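Homoserine dehydrogenase (Staphylococcus aureus M1064, PDB 4PG7) catalyses the NAD(P)-dependent interconversion of L-homoserine and L-aspartate semialdehyde in the aspartic acid pathway of amino-acid synthesis. Local coordinates at residues K173-L178 with H292-V297; T181-L186 with K265-G270; K244-S249 with S282-L287; D299-I304 with Y317-G322; F377-N382 with D438-V443. All coordinates share one frame; numbering follows the deposited sequence.

Interaction 1: K173-L178 with H292-V297; sequences KFMGIL and HQLAAV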
# COMPACT_ATOMS: atom_id res chain seq x y z
N LYS A 173 7.94 -10.81 -8.36
CA LYS A 173 9.09 -10.06 -7.86
C LYS A 173 8.62 -9.02 -6.84
O LYS A 173 7.55 -8.45 -6.98
CB LYS A 173 9.84 -9.39 -9.02
CG LYS A 173 11.01 -8.49 -8.62
CD LYS A 173 11.75 -7.98 -9.86
CE LYS A 173 12.86 -7.02 -9.49
NZ LYS A 173 13.44 -6.34 -10.68
N PHE A 174 9.42 -8.81 -5.81
CA PHE A 174 9.24 -7.64 -4.95
C PHE A 174 10.56 -6.97 -4.71
O PHE A 174 11.60 -7.62 -4.71
CB PHE A 174 8.58 -8.01 -3.62
CG PHE A 174 9.43 -8.85 -2.71
CD1 PHE A 174 10.38 -8.25 -1.86
CD2 PHE A 174 9.29 -10.21 -2.65
CE1 PHE A 174 11.17 -9.00 -1.02
CE2 PHE A 174 10.08 -10.97 -1.80
CZ PHE A 174 11.02 -10.38 -1.00
N MET A 175 10.50 -5.66 -4.51
CA MET A 175 11.66 -4.87 -4.11
C MET A 175 11.20 -3.97 -2.98
O MET A 175 10.15 -3.34 -3.08
CB MET A 175 12.14 -3.98 -5.24
CG MET A 175 12.65 -4.71 -6.44
SD MET A 175 13.37 -3.55 -7.60
CE MET A 175 11.94 -2.73 -8.26
N GLY A 176 12.01 -3.88 -1.93
CA GLY A 176 11.62 -3.10 -0.80
C GLY A 176 12.71 -2.33 -0.13
O GLY A 176 13.89 -2.72 -0.16
N ILE A 177 12.30 -1.21 0.47
CA ILE A 177 13.12 -0.49 1.41
C ILE A 177 12.61 -0.95 2.77
O ILE A 177 11.48 -0.65 3.11
CB ILE A 177 13.00 1.02 1.21
CG1 ILE A 177 13.61 1.38 -0.15
CG2 ILE A 177 13.65 1.78 2.36
CD1 ILE A 177 13.28 2.77 -0.68
N LEU A 178 13.42 -1.77 3.47
CA LEU A 178 12.94 -2.58 4.56
C LEU A 178 13.60 -2.31 5.89
O LEU A 178 13.32 -2.99 6.87
CB LEU A 178 13.08 -4.07 4.24
CG LEU A 178 12.34 -4.52 2.98
CD1 LEU A 178 12.61 -5.99 2.72
CD2 LEU A 178 10.85 -4.29 3.12
N HIS A 292 11.28 6.14 -10.52
CA HIS A 292 10.63 4.97 -9.91
C HIS A 292 10.00 5.38 -8.57
O HIS A 292 10.59 6.15 -7.81
CB HIS A 292 11.66 3.87 -9.68
CG HIS A 292 11.08 2.51 -9.49
ND1 HIS A 292 10.58 2.08 -8.28
CD2 HIS A 292 10.90 1.49 -10.36
CE1 HIS A 292 10.14 0.84 -8.40
NE2 HIS A 292 10.30 0.46 -9.66
N GLN A 293 8.83 4.83 -8.27
CA GLN A 293 8.15 5.11 -7.02
C GLN A 293 9.05 4.91 -5.80
O GLN A 293 8.97 5.67 -4.84
CB GLN A 293 6.85 4.30 -6.91
CG GLN A 293 5.64 4.95 -6.24
CD GLN A 293 5.35 6.41 -6.58
OE1 GLN A 293 5.21 6.80 -7.74
NE2 GLN A 293 5.18 7.21 -5.52
N LEU A 294 9.92 3.90 -5.82
CA LEU A 294 10.83 3.65 -4.70
C LEU A 294 11.86 4.73 -4.49
O LEU A 294 12.33 4.91 -3.37
CB LEU A 294 11.56 2.32 -4.83
CG LEU A 294 10.81 1.07 -4.41
CD1 LEU A 294 11.69 -0.14 -4.68
CD2 LEU A 294 10.38 1.10 -2.96
N ALA A 295 12.23 5.43 -5.56
CA ALA A 295 13.26 6.43 -5.45
C ALA A 295 12.85 7.53 -4.47
O ALA A 295 13.72 8.17 -3.89
CB ALA A 295 13.59 7.02 -6.81
N ALA A 296 11.55 7.76 -4.32
CA ALA A 296 11.05 8.90 -3.54
C ALA A 296 10.87 8.58 -2.05
O ALA A 296 10.58 9.46 -1.27
CB ALA A 296 9.73 9.38 -4.10
N VAL A 297 11.09 7.33 -1.66
CA VAL A 297 10.90 6.88 -0.30
C VAL A 297 12.13 7.25 0.56
O VAL A 297 13.21 6.67 0.41
CB VAL A 297 10.66 5.36 -0.27
CG1 VAL A 297 10.49 4.86 1.15
CG2 VAL A 297 9.42 5.03 -1.10

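Interaction 2: T181-L186 with K265-G270; sequences TSNFIL and KIKLIG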
# COMPACT_ATOMS: atom_id res chain seq x y z
N THR A 181 16.46 2.68 9.45
CA THR A 181 17.73 3.32 9.84
C THR A 181 18.69 3.48 8.66
O THR A 181 19.28 4.55 8.49
CB THR A 181 18.41 2.51 10.96
OG1 THR A 181 17.57 2.54 12.12
CG2 THR A 181 19.77 3.09 11.29
N SER A 182 18.83 2.43 7.85
CA SER A 182 19.69 2.53 6.68
C SER A 182 19.18 3.51 5.66
O SER A 182 19.94 4.22 5.05
CB SER A 182 19.85 1.20 5.98
OG SER A 182 20.69 0.34 6.71
N ASN A 183 17.87 3.51 5.44
CA ASN A 183 17.29 4.45 4.52
C ASN A 183 17.47 5.87 5.01
O ASN A 183 17.78 6.77 4.22
CB ASN A 183 15.82 4.17 4.28
CG ASN A 183 15.35 4.77 2.98
OD1 ASN A 183 16.00 4.57 1.93
ND2 ASN A 183 14.24 5.50 3.01
N PHE A 184 17.29 6.08 6.31
CA PHE A 184 17.52 7.41 6.91
C PHE A 184 18.94 7.89 6.63
O PHE A 184 19.16 9.03 6.23
CB PHE A 184 17.27 7.38 8.42
CG PHE A 184 17.47 8.73 9.08
CD1 PHE A 184 16.41 9.61 9.24
CD2 PHE A 184 18.72 9.12 9.52
CE1 PHE A 184 16.60 10.89 9.83
CE2 PHE A 184 18.93 10.37 10.11
CZ PHE A 184 17.86 11.26 10.25
N ILE A 185 19.91 6.99 6.83
CA ILE A 185 21.31 7.35 6.63
C ILE A 185 21.57 7.72 5.19
O ILE A 185 22.23 8.74 4.90
CB ILE A 185 22.22 6.19 7.10
CG1 ILE A 185 22.18 6.10 8.62
CG2 ILE A 185 23.65 6.39 6.62
CD1 ILE A 185 22.69 4.81 9.21
N LEU A 186 21.07 6.91 4.25
CA LEU A 186 21.27 7.22 2.82
C LEU A 186 20.62 8.55 2.42
O LEU A 186 21.18 9.30 1.62
CB LEU A 186 20.81 6.07 1.94
CG LEU A 186 21.63 4.78 2.02
CD1 LEU A 186 20.98 3.68 1.20
CD2 LEU A 186 23.04 5.01 1.55
N LYS A 265 19.05 7.39 -7.62
CA LYS A 265 19.30 7.45 -6.20
C LYS A 265 19.90 6.12 -5.77
O LYS A 265 19.80 5.13 -6.49
CB LYS A 265 17.99 7.66 -5.45
CG LYS A 265 17.40 9.04 -5.68
CD LYS A 265 16.36 9.32 -4.63
CE LYS A 265 15.96 10.77 -4.60
NZ LYS A 265 14.64 10.88 -3.95
N ILE A 266 20.48 6.07 -4.59
CA ILE A 266 20.95 4.81 -4.02
C ILE A 266 20.07 4.46 -2.82
O ILE A 266 19.86 5.28 -1.95
CB ILE A 266 22.43 4.90 -3.63
CG1 ILE A 266 23.27 5.17 -4.88
CG2 ILE A 266 22.91 3.59 -2.99
CD1 ILE A 266 24.77 5.11 -4.70
N LYS A 267 19.55 3.24 -2.79
CA LYS A 267 18.76 2.73 -1.67
C LYS A 267 19.30 1.37 -1.30
O LYS A 267 19.87 0.68 -2.15
CB LYS A 267 17.26 2.58 -2.05
CG LYS A 267 16.62 3.83 -2.65
CD LYS A 267 16.35 4.89 -1.59
CE LYS A 267 15.68 6.10 -2.20
NZ LYS A 267 15.39 7.11 -1.16
N LEU A 268 19.10 0.98 -0.05
CA LEU A 268 19.32 -0.41 0.34
C LEU A 268 18.04 -1.15 0.01
O LEU A 268 16.99 -0.90 0.64
CB LEU A 268 19.65 -0.54 1.82
CG LEU A 268 19.98 -1.99 2.27
CD1 LEU A 268 21.34 -2.41 1.73
CD2 LEU A 268 19.96 -2.11 3.78
N ILE A 269 18.11 -2.04 -0.97
CA ILE A 269 16.95 -2.75 -1.49
C ILE A 269 17.00 -4.24 -1.13
O ILE A 269 18.02 -4.90 -1.33
CB ILE A 269 16.88 -2.63 -3.01
CG1 ILE A 269 16.68 -1.16 -3.43
CG2 ILE A 269 15.76 -3.50 -3.61
CD1 ILE A 269 15.38 -0.56 -3.02
N GLY A 270 15.91 -4.73 -0.56
CA GLY A 270 15.71 -6.14 -0.33
C GLY A 270 14.80 -6.62 -1.43
O GLY A 270 13.74 -6.02 -1.70
O HOH W 1 17.13 6.95 1.13
O HOH W 2 17.40 2.13 1.76

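Interaction 3: K244-S249 with S282-L287; sequences KRRGIS and SVEPTL. With LYS (lysine), chain K.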
# COMPACT_ATOMS: atom_id res chain seq x y z
N LYS A 244 21.62 -13.21 -0.32
CA LYS A 244 22.89 -12.55 -0.60
C LYS A 244 22.80 -11.14 -0.05
O LYS A 244 21.92 -10.38 -0.45
CB LYS A 244 23.17 -12.53 -2.11
CG LYS A 244 23.38 -13.93 -2.69
CD LYS A 244 23.62 -13.88 -4.19
CE LYS A 244 24.05 -15.23 -4.75
NZ LYS A 244 23.00 -16.28 -4.58
N ARG A 245 23.72 -10.78 0.85
CA ARG A 245 23.57 -9.56 1.62
C ARG A 245 24.82 -8.69 1.62
O ARG A 245 25.93 -9.18 1.77
CB ARG A 245 23.25 -9.93 3.05
CG ARG A 245 23.10 -8.76 4.00
CD ARG A 245 22.77 -9.25 5.39
NE ARG A 245 23.74 -10.24 5.86
CZ ARG A 245 24.96 -9.97 6.30
NH1 ARG A 245 25.42 -8.74 6.37
NH2 ARG A 245 25.74 -10.96 6.69
N ARG A 246 24.61 -7.39 1.42
CA ARG A 246 25.64 -6.37 1.60
C ARG A 246 24.95 -5.15 2.20
O ARG A 246 23.86 -4.76 1.77
CB ARG A 246 26.30 -6.01 0.26
CG ARG A 246 27.15 -4.74 0.31
CD ARG A 246 27.57 -4.27 -1.08
NE ARG A 246 28.58 -5.12 -1.67
CZ ARG A 246 28.87 -5.19 -2.97
NH1 ARG A 246 28.22 -4.48 -3.89
NH2 ARG A 246 29.83 -6.03 -3.36
N GLY A 247 25.59 -4.52 3.18
CA GLY A 247 25.04 -3.37 3.87
C GLY A 247 25.41 -2.08 3.18
O GLY A 247 25.86 -2.11 2.04
N ILE A 248 25.24 -0.97 3.89
CA ILE A 248 25.47 0.36 3.35
C ILE A 248 26.76 1.01 3.81
O ILE A 248 27.07 2.12 3.39
CB ILE A 248 24.30 1.34 3.66
CG1 ILE A 248 24.09 1.53 5.15
CG2 ILE A 248 23.01 0.86 3.00
CD1 ILE A 248 23.37 2.83 5.48
N SER A 249 27.55 0.33 4.65
CA SER A 249 28.72 1.00 5.25
C SER A 249 29.80 1.36 4.23
O SER A 249 30.61 2.27 4.47
CB SER A 249 29.30 0.18 6.40
OG SER A 249 29.99 -0.96 5.92
N SER A 282 17.96 -11.16 -2.13
CA SER A 282 19.12 -10.34 -1.84
C SER A 282 18.78 -9.06 -1.10
O SER A 282 17.64 -8.58 -1.14
CB SER A 282 19.85 -9.96 -3.13
OG SER A 282 18.96 -9.35 -4.05
N VAL A 283 19.79 -8.51 -0.45
CA VAL A 283 19.74 -7.20 0.15
C VAL A 283 21.04 -6.53 -0.23
O VAL A 283 22.10 -7.06 0.09
CB VAL A 283 19.68 -7.30 1.68
CG1 VAL A 283 19.80 -5.93 2.31
CG2 VAL A 283 18.38 -7.94 2.11
N GLU A 284 20.99 -5.38 -0.89
CA GLU A 284 22.21 -4.64 -1.17
C GLU A 284 21.95 -3.23 -1.68
O GLU A 284 20.86 -2.92 -2.15
CB GLU A 284 23.09 -5.40 -2.17
CG GLU A 284 22.46 -5.57 -3.52
CD GLU A 284 23.26 -6.51 -4.41
OE1 GLU A 284 24.49 -6.33 -4.56
OE2 GLU A 284 22.63 -7.41 -4.96
N PRO A 285 22.98 -2.38 -1.58
CA PRO A 285 22.91 -1.04 -2.19
C PRO A 285 22.65 -1.14 -3.69
O PRO A 285 23.29 -1.93 -4.38
CB PRO A 285 24.29 -0.45 -1.91
CG PRO A 285 24.82 -1.21 -0.76
CD PRO A 285 24.25 -2.59 -0.87
N THR A 286 21.66 -0.39 -4.15
CA THR A 286 21.07 -0.52 -5.46
C THR A 286 20.77 0.87 -6.01
O THR A 286 20.24 1.72 -5.29
CB THR A 286 19.77 -1.33 -5.35
OG1 THR A 286 20.06 -2.62 -4.82
CG2 THR A 286 19.08 -1.49 -6.67
N LEU A 287 21.14 1.14 -7.25
CA LEU A 287 20.76 2.39 -7.88
C LEU A 287 19.34 2.22 -8.36
O LEU A 287 19.00 1.19 -8.96
CB LEU A 287 21.66 2.77 -9.03
CG LEU A 287 22.94 3.53 -8.72
CD1 LEU A 287 23.88 2.66 -7.90
CD2 LEU A 287 23.58 3.97 -10.02
N LYS K . 35.03 3.10 -0.18
CA LYS K . 34.91 1.60 -0.21
C LYS K . 35.68 0.97 -1.37
O LYS K . 35.32 -0.11 -1.85
CB LYS K . 33.44 1.18 -0.28
CG LYS K . 33.20 -0.28 0.03
CD LYS K . 32.37 -0.98 -1.03
CE LYS K . 32.29 -2.46 -0.72
NZ LYS K . 31.50 -3.22 -1.72
OXT LYS K . 36.69 1.54 -1.82
O HOH W 3 25.45 -3.89 -3.91

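Interaction 4: D299-I304 with Y317-G322; sequences DEYNAI and YGKGAG. With ACT (acetate ion), chain E.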
# COMPACT_ATOMS: atom_id res chain seq x y z
N ASP A 299 14.10 8.99 4.27
CA ASP A 299 14.23 8.98 5.71
C ASP A 299 13.90 7.61 6.28
O ASP A 299 14.27 6.61 5.68
CB ASP A 299 13.39 10.12 6.30
CG ASP A 299 13.77 11.45 5.70
OD1 ASP A 299 14.97 11.66 5.39
OD2 ASP A 299 12.88 12.30 5.51
N GLU A 300 13.17 7.55 7.38
CA GLU A 300 12.87 6.28 8.02
C GLU A 300 11.67 5.54 7.42
O GLU A 300 11.29 4.49 7.92
CB GLU A 300 12.67 6.48 9.53
CG GLU A 300 11.36 7.12 9.99
CD GLU A 300 11.36 8.64 9.99
OE1 GLU A 300 12.16 9.28 9.25
OE2 GLU A 300 10.52 9.21 10.72
N TYR A 301 11.09 6.06 6.36
CA TYR A 301 9.95 5.38 5.73
C TYR A 301 10.41 4.12 5.01
O TYR A 301 11.56 4.02 4.59
CB TYR A 301 9.19 6.30 4.79
CG TYR A 301 8.23 7.19 5.52
CD1 TYR A 301 6.90 6.84 5.64
CD2 TYR A 301 8.64 8.38 6.12
CE1 TYR A 301 6.01 7.63 6.32
CE2 TYR A 301 7.74 9.19 6.81
CZ TYR A 301 6.42 8.80 6.91
OH TYR A 301 5.47 9.56 7.57
N ASN A 302 9.52 3.14 4.96
CA ASN A 302 9.72 1.90 4.25
C ASN A 302 8.68 1.77 3.15
O ASN A 302 7.74 2.54 3.08
CB ASN A 302 9.64 0.72 5.23
CG ASN A 302 10.88 0.63 6.14
OD1 ASN A 302 11.87 1.35 5.96
ND2 ASN A 302 10.83 -0.27 7.08
N ALA A 303 8.90 0.81 2.26
CA ALA A 303 8.00 0.55 1.16
C ALA A 303 8.27 -0.81 0.58
O ALA A 303 9.44 -1.26 0.56
CB ALA A 303 8.11 1.63 0.08
N ILE A 304 7.21 -1.47 0.13
CA ILE A 304 7.32 -2.70 -0.66
C ILE A 304 6.65 -2.50 -1.99
O ILE A 304 5.46 -2.19 -2.03
CB ILE A 304 6.61 -3.95 -0.08
CG1 ILE A 304 6.76 -4.00 1.40
CG2 ILE A 304 7.18 -5.23 -0.73
CD1 ILE A 304 8.13 -4.37 1.85
N TYR A 317 3.50 1.94 1.32
CA TYR A 317 4.47 2.86 1.89
C TYR A 317 4.05 3.20 3.30
O TYR A 317 2.88 3.47 3.55
CB TYR A 317 4.51 4.11 1.02
CG TYR A 317 5.16 5.38 1.59
CD1 TYR A 317 6.48 5.67 1.32
CD2 TYR A 317 4.41 6.32 2.31
CE1 TYR A 317 7.07 6.84 1.78
CE2 TYR A 317 4.99 7.50 2.79
CZ TYR A 317 6.33 7.76 2.51
OH TYR A 317 6.93 8.90 2.94
N GLY A 318 5.00 3.21 4.23
CA GLY A 318 4.74 3.61 5.62
C GLY A 318 5.94 3.37 6.50
O GLY A 318 6.93 2.76 6.05
N LYS A 319 5.88 3.84 7.74
CA LYS A 319 6.97 3.62 8.69
C LYS A 319 6.81 2.29 9.40
O LYS A 319 5.75 1.66 9.33
CB LYS A 319 6.99 4.67 9.77
CG LYS A 319 7.21 6.08 9.32
CD LYS A 319 7.35 6.96 10.55
CE LYS A 319 7.23 8.42 10.23
NZ LYS A 319 7.28 9.24 11.47
N GLY A 320 7.88 1.85 10.07
CA GLY A 320 7.84 0.63 10.86
C GLY A 320 7.11 0.86 12.17
O GLY A 320 6.98 2.00 12.63
N ALA A 321 6.63 -0.23 12.77
CA ALA A 321 6.11 -0.22 14.15
C ALA A 321 7.27 -0.10 15.16
O ALA A 321 8.37 -0.55 14.86
CB ALA A 321 5.32 -1.49 14.41
N GLY A 322 7.06 0.45 16.37
CA GLY A 322 5.75 0.78 16.93
C GLY A 322 5.34 -0.21 18.02
O GLY A 322 4.53 -1.09 17.77
C ACT E . 6.63 12.64 5.04
O ACT E . 6.14 11.79 4.24
OXT ACT E . 5.96 13.59 5.52
CH3 ACT E . 8.06 12.56 5.44

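Interaction 5: F377-N382 with D438-V443; sequences FFVVVN and DKVYPV. With LYS (lysine), chain K.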
# COMPACT_ATOMS: atom_id res chain seq x y z
N PHE A 377 23.57 -3.00 -14.16
CA PHE A 377 24.68 -2.90 -13.19
C PHE A 377 25.34 -1.54 -13.22
O PHE A 377 25.46 -0.92 -14.27
CB PHE A 377 25.70 -3.97 -13.50
CG PHE A 377 25.15 -5.37 -13.42
CD1 PHE A 377 25.19 -6.07 -12.23
CD2 PHE A 377 24.59 -5.99 -14.56
CE1 PHE A 377 24.68 -7.36 -12.15
CE2 PHE A 377 24.10 -7.29 -14.49
CZ PHE A 377 24.14 -7.97 -13.28
N PHE A 378 25.82 -1.14 -12.05
CA PHE A 378 26.63 0.06 -11.87
C PHE A 378 28.00 -0.43 -11.45
O PHE A 378 28.14 -1.06 -10.42
CB PHE A 378 26.02 0.90 -10.75
CG PHE A 378 26.86 2.07 -10.29
CD1 PHE A 378 26.96 3.21 -11.05
CD2 PHE A 378 27.44 2.07 -9.03
CE1 PHE A 378 27.67 4.33 -10.58
CE2 PHE A 378 28.14 3.17 -8.57
CZ PHE A 378 28.25 4.31 -9.35
N VAL A 379 29.00 -0.15 -12.26
CA VAL A 379 30.33 -0.71 -12.09
C VAL A 379 31.32 0.44 -11.89
O VAL A 379 31.38 1.34 -12.72
CB VAL A 379 30.77 -1.50 -13.34
CG1 VAL A 379 32.15 -2.11 -13.09
CG2 VAL A 379 29.77 -2.59 -13.67
N VAL A 380 32.09 0.39 -10.81
CA VAL A 380 33.13 1.39 -10.52
C VAL A 380 34.51 0.77 -10.70
O VAL A 380 34.79 -0.28 -10.11
CB VAL A 380 33.03 1.88 -9.08
CG1 VAL A 380 34.07 2.95 -8.81
CG2 VAL A 380 31.64 2.42 -8.81
N VAL A 381 35.32 1.39 -11.54
CA VAL A 381 36.67 0.93 -11.83
C VAL A 381 37.67 2.01 -11.40
O VAL A 381 37.44 3.20 -11.66
CB VAL A 381 36.89 0.58 -13.32
CG1 VAL A 381 35.95 -0.54 -13.73
CG2 VAL A 381 36.66 1.79 -14.21
N ASN A 382 38.76 1.59 -10.78
CA ASN A 382 39.83 2.50 -10.36
C ASN A 382 41.15 2.25 -11.09
O ASN A 382 41.29 1.25 -11.79
CB ASN A 382 40.15 2.38 -8.86
CG ASN A 382 38.93 2.28 -7.97
OD1 ASN A 382 38.84 1.39 -7.12
ND2 ASN A 382 38.05 3.23 -8.10
N ASP A 438 36.23 -1.72 -8.34
CA ASP A 438 36.05 -1.38 -6.94
C ASP A 438 34.82 -2.09 -6.43
O ASP A 438 34.87 -2.83 -5.46
CB ASP A 438 35.89 0.12 -6.77
CG ASP A 438 35.64 0.54 -5.31
OD1 ASP A 438 36.06 -0.17 -4.38
OD2 ASP A 438 35.04 1.59 -5.09
N LYS A 439 33.70 -1.91 -7.13
CA LYS A 439 32.50 -2.58 -6.77
C LYS A 439 31.44 -2.48 -7.85
O LYS A 439 31.57 -1.69 -8.79
CB LYS A 439 31.95 -1.97 -5.50
CG LYS A 439 31.58 -0.52 -5.64
CD LYS A 439 31.55 0.12 -4.26
CE LYS A 439 31.28 1.61 -4.33
NZ LYS A 439 31.41 2.18 -2.96
N VAL A 440 30.40 -3.27 -7.67
CA VAL A 440 29.29 -3.34 -8.59
C VAL A 440 28.04 -3.30 -7.76
O VAL A 440 27.89 -4.07 -6.80
CB VAL A 440 29.33 -4.65 -9.43
CG1 VAL A 440 28.12 -4.76 -10.34
CG2 VAL A 440 30.60 -4.72 -10.27
N TYR A 441 27.13 -2.40 -8.11
CA TYR A 441 25.80 -2.36 -7.51
C TYR A 441 24.78 -2.68 -8.60
O TYR A 441 24.94 -2.26 -9.75
CB TYR A 441 25.49 -0.99 -6.96
CG TYR A 441 26.34 -0.48 -5.82
CD1 TYR A 441 27.02 -1.33 -4.98
CD2 TYR A 441 26.37 0.88 -5.54
CE1 TYR A 441 27.78 -0.83 -3.92
CE2 TYR A 441 27.12 1.38 -4.48
CZ TYR A 441 27.80 0.53 -3.67
OH TYR A 441 28.52 1.04 -2.60
N PRO A 442 23.70 -3.39 -8.26
CA PRO A 442 22.60 -3.54 -9.22
C PRO A 442 21.92 -2.21 -9.47
O PRO A 442 22.01 -1.30 -8.65
CB PRO A 442 21.62 -4.52 -8.54
CG PRO A 442 22.00 -4.55 -7.13
CD PRO A 442 23.44 -4.10 -7.00
N VAL A 443 21.26 -2.12 -10.62
CA VAL A 443 20.52 -0.94 -11.02
C VAL A 443 19.12 -1.38 -11.34
O VAL A 443 18.92 -2.34 -12.11
CB VAL A 443 21.15 -0.26 -12.25
CG1 VAL A 443 20.33 0.92 -12.70
CG2 VAL A 443 22.59 0.16 -11.96
N LYS K . 35.03 3.10 -0.18
CA LYS K . 34.91 1.60 -0.21
C LYS K . 35.68 0.97 -1.37
O LYS K . 35.32 -0.11 -1.85
CB LYS K . 33.44 1.18 -0.28
CG LYS K . 33.20 -0.28 0.03
CD LYS K . 32.37 -0.98 -1.03
CE LYS K . 32.29 -2.46 -0.72
NZ LYS K . 31.50 -3.22 -1.72
OXT LYS K . 36.69 1.54 -1.82

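Interaction 1: K173-L178 with H292-V297
Ile177 and Met175, two residues apart on strand 171-177, send their side chains off the same face of the strand onto the turn at 292-297. With Ile177 CG1 anti to the carbonyl carbon (chi1 -67°) and the chain straight beyond it, Ile177 CD1 is carried to 3.6 Å from Leu294 O and 3.7 Å from Val297 CB, and the two beta-branched side chains slide past each other in opposite directions. Leu294 spans the gap between the two strand residues with its fork: its CD1 lies 3.9 Å from Met175 CB, while its CD2 lies 4.0 Å from Ile177 CD1. Met175 is extended as far as SD, and its bend at chi3 (-72°) swings CE obliquely to 3.9 Å from His292 NE2. The imidazole is itself fixed in rotation, because Leu294 N donates to His292 ND1 at 3.1 Å, close to the ring plane and nearly straight. Beyond the pair, Leu294 and Val297 also touch Ala303 of strand 302-308, the ring of His292 meets that of Tyr305, and Gln293 bonds to Gln293 of the second subunit. The chemistry is therefore divided: polar bonds within the turn shape it and set its ring, whereas its join to the strand rests on van der Waals contacts, mostly buried, and depends on the fit of methyl groups, the terminal methyl of Met175 among them.

Interaction 2: T181-L186 with K265-G270
Leu186 of helix 180-192 presses one methyl onto the backbone of strand 264-275, its CD1 coming to 3.5 Å from Leu268 N. Further toward the start of the helix, Ser182 OG lies 3.9 Å from Leu268 CD2, a van der Waals touch only. On the other flank Asn183 OD1 meets the aliphatic part of Lys267 obliquely, 3.6 Å from CD; the lysine gets there through a bend at chi2 (-74°). Two waters fill in the polar chemistry that direct contacts do not supply. One donates to Asn183 OD1 at 2.8 Å and accepts from Lys267 NZ at 2.9 Å, while also donating to Asn183 O. The second donates to the same Asn183 OD1 at 2.8 Å and accepts from Leu268 N at 2.7 Å. A further shell positions these groups: Asn183 ND2 bonds to Asp299 O and Val297 O, and Lys267 NZ is held by Val297 O and a salt bridge to Glu298. Helix and strand run almost antiparallel, 171° between the short segments. Buried amide, ammonium and peptide N-H are thus joined through water, and Asn183 OD1, accepting from both waters, is the common acceptor; the helix is tied to the sheet by this small hydrated network as well as by leucine packing.

Interaction 3: K244-S249 with S282-L287
The amino end of the bound lysine lies over one face of the Arg246 guanidinium, its NZ 3.5 Å from Arg246 NE, while the arginine chain crosses Pro285 at about a right angle, CD to CD 3.7 Å. Two groups that are normally both cationic thus approach closely. The nearby Glu284 carboxylate may offset part of the Arg246 charge, although it is well out of the guanidinium plane. A water joins Arg246 to Glu284 instead, accepting from Arg246 NH1 at 2.8 Å and donating to Glu284 OE1 and Pro285 O. Beneath this, the backbones form a short parallel ladder in which Val283 N donates to Lys244 O at 2.8 Å and Arg246 N to Val283 O at 2.9 Å. Gly247 O then sits tightly against Pro285 CG, 3.1 Å away. Strand 244-245 shares one edge of strand 278-289 with strand 436-444, to whose Val440 O Arg246 NH1 also bonds; strand 264-275 takes the other edge, and helix 220-234 covers Val283.

Interaction 4: D299-I304 with Y317-G322
Tyr301 and Tyr317 form the tight part of this contact. Their rings are nearly parallel, planes at 4°, but offset, with little overlap and a centroid separation of 4.7 Å, so Tyr301 CD1 rests 3.3 Å from Tyr317 CZ and the phenol oxygen of Tyr317 stands over the rim of the Tyr301 ring. Against the opposite face, Lys319 CG makes a CH-pi contact 3.6 Å from the centroid of the Tyr301 ring. The backbone is equally close-knit: Asn302 N donates to Gly318 O at 2.8 Å, and Gly318 N returns a bond to Asn302 O at 3.0 Å. The outer side is slacker. Lys319, extended past the ring, ends in a salt bridge to Glu300 OE2 that is weak as a hydrogen bond, NZ to OE2 3.3 Å, and the chain then becomes poorly ordered at Ala321 and Gly322. Tyr301 OH bonds to Asp313 N of the second subunit, where Tyr317 also continues the sheet. The arrangement is the open end of an antiparallel beta hairpin, strands 302-308 and 314-318, built into a dimer interface.

Interaction 5: F377-N382 with D438-V443
Phe378 is gripped by apolar neighbours on the opposing strand: its CB packs on Val443 CG2 at 3.7 Å, and its ring lies alongside Tyr441, pointing the same way, with CD2 to CD2 3.8 Å. On the other face of the sheet Val379 sits beside Val440, whose CG1 also meets Phe377 CD1 at 3.7 Å. Antiparallel backbone bonds bind this core, among them Phe378 N to Tyr441 O at 2.7 Å. Toward the other end the ladder opens into a classic beta bulge, Asp438 and Lys439 both facing Val380, which accepts from Asp438 N and donates to Lys439 O. There the polar edge begins. Lys439 NZ bonds to Tyr441 OH at 3.1 Å and makes a salt bridge to Asp255, while its CD touches the aliphatic chain of the bound lysine. Asp438 OD1 lies 2.6 Å from atom O of the bound lysine, one of its two carboxylate oxygens. Two oxygens so close suggest that one of the acid groups, Asp438 or the ligand carboxylate, probably holds a proton and shares it with the other.

From the N terminus, strand 171-177 opens the loop that interaction 1 closes at 292-297, and interactions 2 and 3 both fall within it. These two cross: helix 180-192 opens first, 244-249 opens before 265-270 closes interaction 2, and 282-287 then closes interaction 3. Next, in series, interaction 4 closes a short hairpin whose first strand pairs with 171-177 through Ile177 and Ala303. Interaction 5 follows, 438-443 closing the loop opened at 377-382 in the C-terminal domain. Strands from all five reach one mixed sheet, which thereby runs from the subunit interface at interaction 4 to the lysine site, where interactions 3 and 5 join through Leu287 N and Pro442 O.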